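Local coordinates for protein acyl-CoA dehydrogenase (Geobacillus kaustophilus, PDB 2PG0) that probably catalyses the FAD-dependent dehydrogenation of acyl chains, placing a double bond between their alpha and beta carbons, at residues Thr275-Gly278 against Glu283-Thr286. Numbering follows the deposited sequence.
Sequences TAFG and EFQT. With FAD (flavin-adenine dinucleotide), chain D.
Ala-276 and Phe-277 meet the ring of Phe-284 at one corner, its CZ, and no hydrogen bond crosses between 275-278 and 283-286. The carbonyl oxygen Ala-276 O lies in the plane of that ring, 3.5 Å from Phe-284 CZ, so a partly negative atom faces the electropositive C-H rim. Next to it, the apolar contact runs from Phe-277 CB to Phe-284 CZ at 4.0 Å, and the two phenyl planes stand almost perpendicular.

The ligand explains the rest. Phe-284 has CG beside its backbone N and anti to the carbonyl carbon (chi1 -65°), which sends the ring toward the ligand, and chi2 (-73°) turns a face onto the amine end of the adenine, the planes about 16° apart. The exocyclic amine N6A sits over the ring centre, 3.2 Å above its plane. Phe-277 comes in by its edge: CE2 reaches FAD N7A at 3.5 Å, and the phenyl plane is steep to the adenine. Farther along, Thr-286 OG1 approaches FAD C2A at 3.5 Å. An alanine in place of Phe-284 would probably leave the adenine amine without its aromatic cover and Ala-276 O without the C-H rim it faces.

Two other subunits close in around this site. Gln-285 NE2 of the second subunit is hydrogen-bonded to this FAD, while Asp-137 of the third accepts a bond from Phe-277 N.

Thus the 275-280 beta hairpin that follows helix 237-273 and the start of helix 285-313 give the adenine aromatic and C-H contacts, while Gln-285 of the second subunit adds a directional bond across the interface.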
# COMPACT_ATOMS: atom_id res chain seq x y z
N THR A 275 0.18 -25.00 -14.94
CA THR A 275 1.16 -25.72 -14.12
C THR A 275 2.56 -25.12 -14.24
O THR A 275 2.97 -24.68 -15.32
CB THR A 275 1.20 -27.24 -14.43
OG1 THR A 275 1.71 -27.45 -15.75
CG2 THR A 275 -0.18 -27.86 -14.33
N ALA A 276 3.27 -25.09 -13.11
CA ALA A 276 4.67 -24.66 -13.06
C ALA A 276 5.33 -25.36 -11.88
O ALA A 276 4.72 -25.49 -10.81
CB ALA A 276 4.77 -23.16 -12.89
N PHE A 277 6.57 -25.82 -12.07
CA PHE A 277 7.33 -26.51 -11.01
C PHE A 277 6.60 -27.74 -10.44
O PHE A 277 6.70 -28.03 -9.24
CB PHE A 277 7.74 -25.52 -9.90
CG PHE A 277 8.40 -24.29 -10.43
CD1 PHE A 277 9.76 -24.29 -10.73
CD2 PHE A 277 7.67 -23.13 -10.66
CE1 PHE A 277 10.38 -23.15 -11.24
CE2 PHE A 277 8.28 -21.98 -11.18
CZ PHE A 277 9.64 -22.00 -11.46
N GLY A 278 5.87 -28.44 -11.31
CA GLY A 278 5.16 -29.67 -10.94
C GLY A 278 3.90 -29.45 -10.13
O GLY A 278 3.36 -30.41 -9.56
N GLU A 283 -1.54 -23.56 -6.31
CA GLU A 283 -1.06 -24.30 -5.14
C GLU A 283 0.05 -23.58 -4.38
O GLU A 283 0.37 -23.94 -3.24
CB GLU A 283 -0.61 -25.71 -5.54
CG GLU A 283 -1.74 -26.61 -6.03
CD GLU A 283 -1.25 -27.99 -6.39
OE1 GLU A 283 -0.92 -28.77 -5.47
OE2 GLU A 283 -1.17 -28.31 -7.60
N PHE A 284 0.64 -22.55 -4.98
CA PHE A 284 1.68 -21.78 -4.30
C PHE A 284 1.02 -20.84 -3.30
O PHE A 284 0.00 -20.21 -3.60
CB PHE A 284 2.55 -21.01 -5.30
CG PHE A 284 3.34 -21.92 -6.19
CD1 PHE A 284 4.44 -22.61 -5.69
CD2 PHE A 284 2.97 -22.11 -7.52
CE1 PHE A 284 5.18 -23.48 -6.52
CE2 PHE A 284 3.69 -22.97 -8.35
CZ PHE A 284 4.79 -23.66 -7.85
N GLN A 285 1.59 -20.77 -2.10
CA GLN A 285 0.95 -20.04 -1.01
C GLN A 285 0.76 -18.54 -1.31
O GLN A 285 -0.29 -17.96 -0.98
CB GLN A 285 1.69 -20.23 0.31
CG GLN A 285 0.84 -19.80 1.52
CD GLN A 285 1.64 -19.61 2.78
OE1 GLN A 285 2.76 -19.07 2.77
NE2 GLN A 285 1.08 -20.05 3.91
N THR A 286 1.76 -17.92 -1.94
CA THR A 286 1.62 -16.49 -2.32
C THR A 286 0.44 -16.26 -3.26
O THR A 286 -0.24 -15.25 -3.16
CB THR A 286 2.90 -15.89 -2.95
OG1 THR A 286 3.26 -16.63 -4.13
CG2 THR A 286 4.05 -15.88 -1.95
PA FAD D . 4.34 -18.56 -15.93
O1A FAD D . 3.32 -19.56 -16.42
O2A FAD D . 5.72 -19.12 -15.67
O5B FAD D . 3.80 -17.86 -14.58
C5B FAD D . 2.57 -17.17 -14.58
C4B FAD D . 2.37 -16.57 -13.20
O4B FAD D . 2.47 -17.61 -12.25
C3B FAD D . 3.46 -15.55 -12.87
O3B FAD D . 2.88 -14.29 -12.65
C2B FAD D . 4.01 -15.96 -11.53
O2B FAD D . 3.56 -15.01 -10.60
C1B FAD D . 3.25 -17.21 -11.15
N9A FAD D . 4.17 -18.26 -10.65
C8A FAD D . 4.81 -19.25 -11.35
N7A FAD D . 5.54 -19.99 -10.48
C5A FAD D . 5.36 -19.48 -9.24
C6A FAD D . 5.86 -19.83 -7.99
N6A FAD D . 6.66 -20.89 -7.84
N1A FAD D . 5.48 -19.09 -6.88
C2A FAD D . 4.63 -18.02 -7.00
N3A FAD D . 4.13 -17.67 -8.24
C4A FAD D . 4.50 -18.39 -9.33
N1 FAD D . 11.12 -15.14 -23.36
C2 FAD D . 12.31 -15.47 -23.99
O2 FAD D . 12.86 -16.55 -23.76
N3 FAD D . 12.89 -14.59 -24.89
C4 FAD D . 12.28 -13.37 -25.15
O4 FAD D . 12.80 -12.60 -25.95
C4X FAD D . 11.08 -13.03 -24.51
N5 FAD D . 10.46 -11.82 -24.77
C5X FAD D . 9.27 -11.50 -24.15
C6 FAD D . 8.65 -10.28 -24.44
C7 FAD D . 7.45 -9.94 -23.83
C7M FAD D . 6.83 -8.61 -24.17
C8 FAD D . 6.86 -10.83 -22.92
C8M FAD D . 5.58 -10.53 -22.22
C9 FAD D . 7.48 -12.04 -22.63
C9A FAD D . 8.69 -12.39 -23.24
N10 FAD D . 9.32 -13.61 -22.95
C10 FAD D . 10.50 -13.93 -23.60
C1' FAD D . 8.79 -14.56 -21.89
C2' FAD D . 8.81 -14.07 -20.44
O2' FAD D . 10.10 -14.14 -19.88
C3' FAD D . 7.82 -14.93 -19.63
O3' FAD D . 6.52 -14.47 -19.92
C4' FAD D . 8.06 -14.92 -18.12
O4' FAD D . 9.30 -15.52 -17.80
C5' FAD D . 6.97 -15.67 -17.35
O5' FAD D . 6.71 -16.93 -17.94
P FAD D . 5.20 -17.31 -18.34
O1P FAD D . 4.63 -16.23 -19.22
O2P FAD D . 5.17 -18.67 -19.00
O3P FAD D . 4.40 -17.30 -16.94